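Local coordinates for RNase NGR3 (Nicotiana glutinosa, PDB 1VD3), which probably cleaves RNA as a ribonuclease of the T2 family and holds the nucleotide 2'-UMP in its active-site pocket, at residues Val155-Tyr160 and Phe187-Ile192. Numbering follows the deposited sequence.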
loop_
_atom_site.group_PDB
_atom_site.type_symbol
_atom_site.label_atom_id
_atom_site.label_comp_id
_atom_site.label_asym_id
_atom_site.label_seq_id
_atom_site.Cartn_x
_atom_site.Cartn_y
_atom_site.Cartn_z
ATOM N N VAL A 155 1.583 -14.802 3.486
ATOM C CA VAL A 155 0.918 -14.527 2.218
ATOM C C VAL A 155 1.130 -15.634 1.188
ATOM O O VAL A 155 0.305 -15.825 0.292
ATOM C CB VAL A 155 1.408 -13.183 1.621
ATOM C CG1 VAL A 155 0.843 -12.990 0.222
ATOM C CG2 VAL A 155 0.981 -12.030 2.522
ATOM N N GLY A 156 2.235 -16.360 1.314
ATOM C CA GLY A 156 2.523 -17.428 0.377
ATOM C C GLY A 156 3.298 -16.934 -0.831
ATOM O O GLY A 156 3.540 -17.683 -1.775
ATOM N N HIS A 157 3.686 -15.663 -0.802
ATOM C CA HIS A 157 4.440 -15.057 -1.896
ATOM C C HIS A 157 5.380 -14.026 -1.294
ATOM O O HIS A 157 5.067 -13.418 -0.272
ATOM C CB HIS A 157 3.489 -14.379 -2.883
ATOM C CG HIS A 157 2.450 -15.300 -3.443
ATOM N ND1 HIS A 157 2.716 -16.193 -4.459
ATOM C CD2 HIS A 157 1.159 -15.503 -3.090
ATOM C CE1 HIS A 157 1.633 -16.910 -4.705
ATOM N NE2 HIS A 157 0.675 -16.512 -3.887
ATOM N N SER A 158 6.534 -13.830 -1.919
ATOM C CA SER A 158 7.497 -12.870 -1.400
ATOM C C SER A 158 7.154 -11.426 -1.754
ATOM O O SER A 158 6.841 -11.101 -2.903
ATOM C CB SER A 158 8.907 -13.209 -1.895
ATOM O OG SER A 158 8.955 -13.272 -3.306
ATOM N N PRO A 159 7.193 -10.538 -0.753
ATOM C CA PRO A 159 6.889 -9.126 -0.977
ATOM C C PRO A 159 8.154 -8.382 -1.380
ATOM O O PRO A 159 9.261 -8.917 -1.271
ATOM C CB PRO A 159 6.401 -8.671 0.388
ATOM C CG PRO A 159 7.319 -9.421 1.300
ATOM C CD PRO A 159 7.307 -10.819 0.692
ATOM N N TYR A 160 7.978 -7.159 -1.862
ATOM C CA TYR A 160 9.098 -6.298 -2.218
ATOM C C TYR A 160 8.984 -5.184 -1.187
ATOM O O TYR A 160 7.906 -4.616 -1.009
ATOM C CB TYR A 160 8.931 -5.716 -3.618
ATOM C CG TYR A 160 9.860 -4.553 -3.895
ATOM C CD1 TYR A 160 11.199 -4.759 -4.225
ATOM C CD2 TYR A 160 9.399 -3.239 -3.807
ATOM C CE1 TYR A 160 12.057 -3.681 -4.464
ATOM C CE2 TYR A 160 10.243 -2.160 -4.039
ATOM C CZ TYR A 160 11.567 -2.386 -4.370
ATOM O OH TYR A 160 12.386 -1.316 -4.618
ATOM N N PHE A 187 -3.364 -13.420 -4.786
ATOM C CA PHE A 187 -1.971 -13.003 -4.825
ATOM C C PHE A 187 -1.232 -13.982 -5.723
ATOM O O PHE A 187 -1.580 -15.162 -5.787
ATOM C CB PHE A 187 -1.352 -13.041 -3.424
ATOM C CG PHE A 187 -1.829 -11.945 -2.510
ATOM C CD1 PHE A 187 -2.475 -12.248 -1.311
ATOM C CD2 PHE A 187 -1.615 -10.607 -2.836
ATOM C CE1 PHE A 187 -2.899 -11.235 -0.451
ATOM C CE2 PHE A 187 -2.035 -9.587 -1.980
ATOM C CZ PHE A 187 -2.679 -9.904 -0.787
ATOM N N ILE A 188 -0.214 -13.487 -6.414
ATOM C CA ILE A 188 0.598 -14.312 -7.299
ATOM C C ILE A 188 2.047 -13.926 -7.072
ATOM O O ILE A 188 2.328 -12.950 -6.377
ATOM C CB ILE A 188 0.274 -14.048 -8.782
ATOM C CG1 ILE A 188 0.442 -12.558 -9.089
ATOM C CG2 ILE A 188 -1.129 -14.513 -9.102
ATOM C CD1 ILE A 188 0.430 -12.226 -10.567
ATOM N N ASP A 189 2.972 -14.692 -7.638
ATOM C CA ASP A 189 4.377 -14.339 -7.500
ATOM C C ASP A 189 4.580 -13.163 -8.448
ATOM O O ASP A 189 4.082 -13.176 -9.579
ATOM C CB ASP A 189 5.286 -15.505 -7.911
ATOM C CG ASP A 189 5.145 -16.711 -6.993
ATOM O OD1 ASP A 189 5.196 -16.533 -5.761
ATOM O OD2 ASP A 189 4.994 -17.841 -7.506
ATOM N N CYS A 190 5.278 -12.132 -7.992
ATOM C CA CYS A 190 5.513 -10.979 -8.845
ATOM C C CYS A 190 6.378 -11.378 -10.038
ATOM O O CYS A 190 7.402 -12.044 -9.873
ATOM C CB CYS A 190 6.223 -9.870 -8.071
ATOM S SG CYS A 190 5.188 -8.897 -6.932
ATOM N N PRO A 191 5.963 -10.998 -11.258
ATOM C CA PRO A 191 6.741 -11.334 -12.459
ATOM C C PRO A 191 8.037 -10.528 -12.436
ATOM O O PRO A 191 9.081 -10.980 -12.903
ATOM C CB PRO A 191 5.821 -10.898 -13.602
ATOM C CG PRO A 191 4.447 -11.023 -13.004
ATOM C CD PRO A 191 4.648 -10.447 -11.626
ATOM N N ILE A 192 7.938 -9.322 -11.884
ATOM C CA ILE A 192 9.053 -8.393 -11.754
ATOM C C ILE A 192 8.822 -7.548 -10.503
ATOM O O ILE A 192 7.701 -7.459 -10.010
ATOM C CB ILE A 192 9.148 -7.426 -12.959
ATOM C CG1 ILE A 192 7.818 -6.682 -13.128
ATOM C CG2 ILE A 192 9.507 -8.190 -14.225
ATOM C CD1 ILE A 192 7.853 -5.597 -14.165
HETATM O O HOH W 1 6.417 -12.283 -5.276
HETATM O O HOH W 2 6.912 -15.025 -4.705
#
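A histidine-carboxylate hydrogen bond joins Val155-Tyr160, the link from helix 144-155 to strand 160-165, to Phe187-Ile192, which begins with the short strand 187-188, paired antiparallel with strand 171-181, and runs on as loop. This is surface packing, the Ile188 side chain lying about 14 Å from the bound 2'-UMP. His157 turns its CG beside its own backbone N (chi1 -57°), laying the imidazole against Phe187-Ile192. His157 ND1 donates to Asp189 OD1 at 2.8 Å, nearly straight at 177°. The acceptor lies almost in the ring plane, yet the N-H meets the carboxylate from above that group's plane; the two planes stand 69° apart.

Two waters extend the polar link. One donates to the same Asp189 OD1 and accepts from Ser158 N at 3.1 Å, so OD1 takes two bonds. The other bridges backbone to backbone, accepting from Cys190 N at 2.9 Å and donating to Ser158 O.

Around the imidazole the packing is close. Ile188 C sits over one face, near the edge of the ring. His157 CD2 comes to 3.5 Å from Phe187 CB. Deeper in, Val155 CG1, anti to its backbone N, rests over the face of the Phe187 ring in a CH-pi contact, 4.2 Å from the centroid; Phe119 meets that ring edge-to-face. Gly156, first to leave helical angles, has positive phi, where a CB would jam against Val155 O.

An alanine at His157 would remove the only direct hydrogen bond between the segments and the packed ring, and would probably leave them less firmly joined. Cys190 is also disulfide-bonded to Cys179. The bond fixes a proton on ND1; the carboxylate would also tend to favour the doubly protonated imidazole, probably lending this link some ion-pair character.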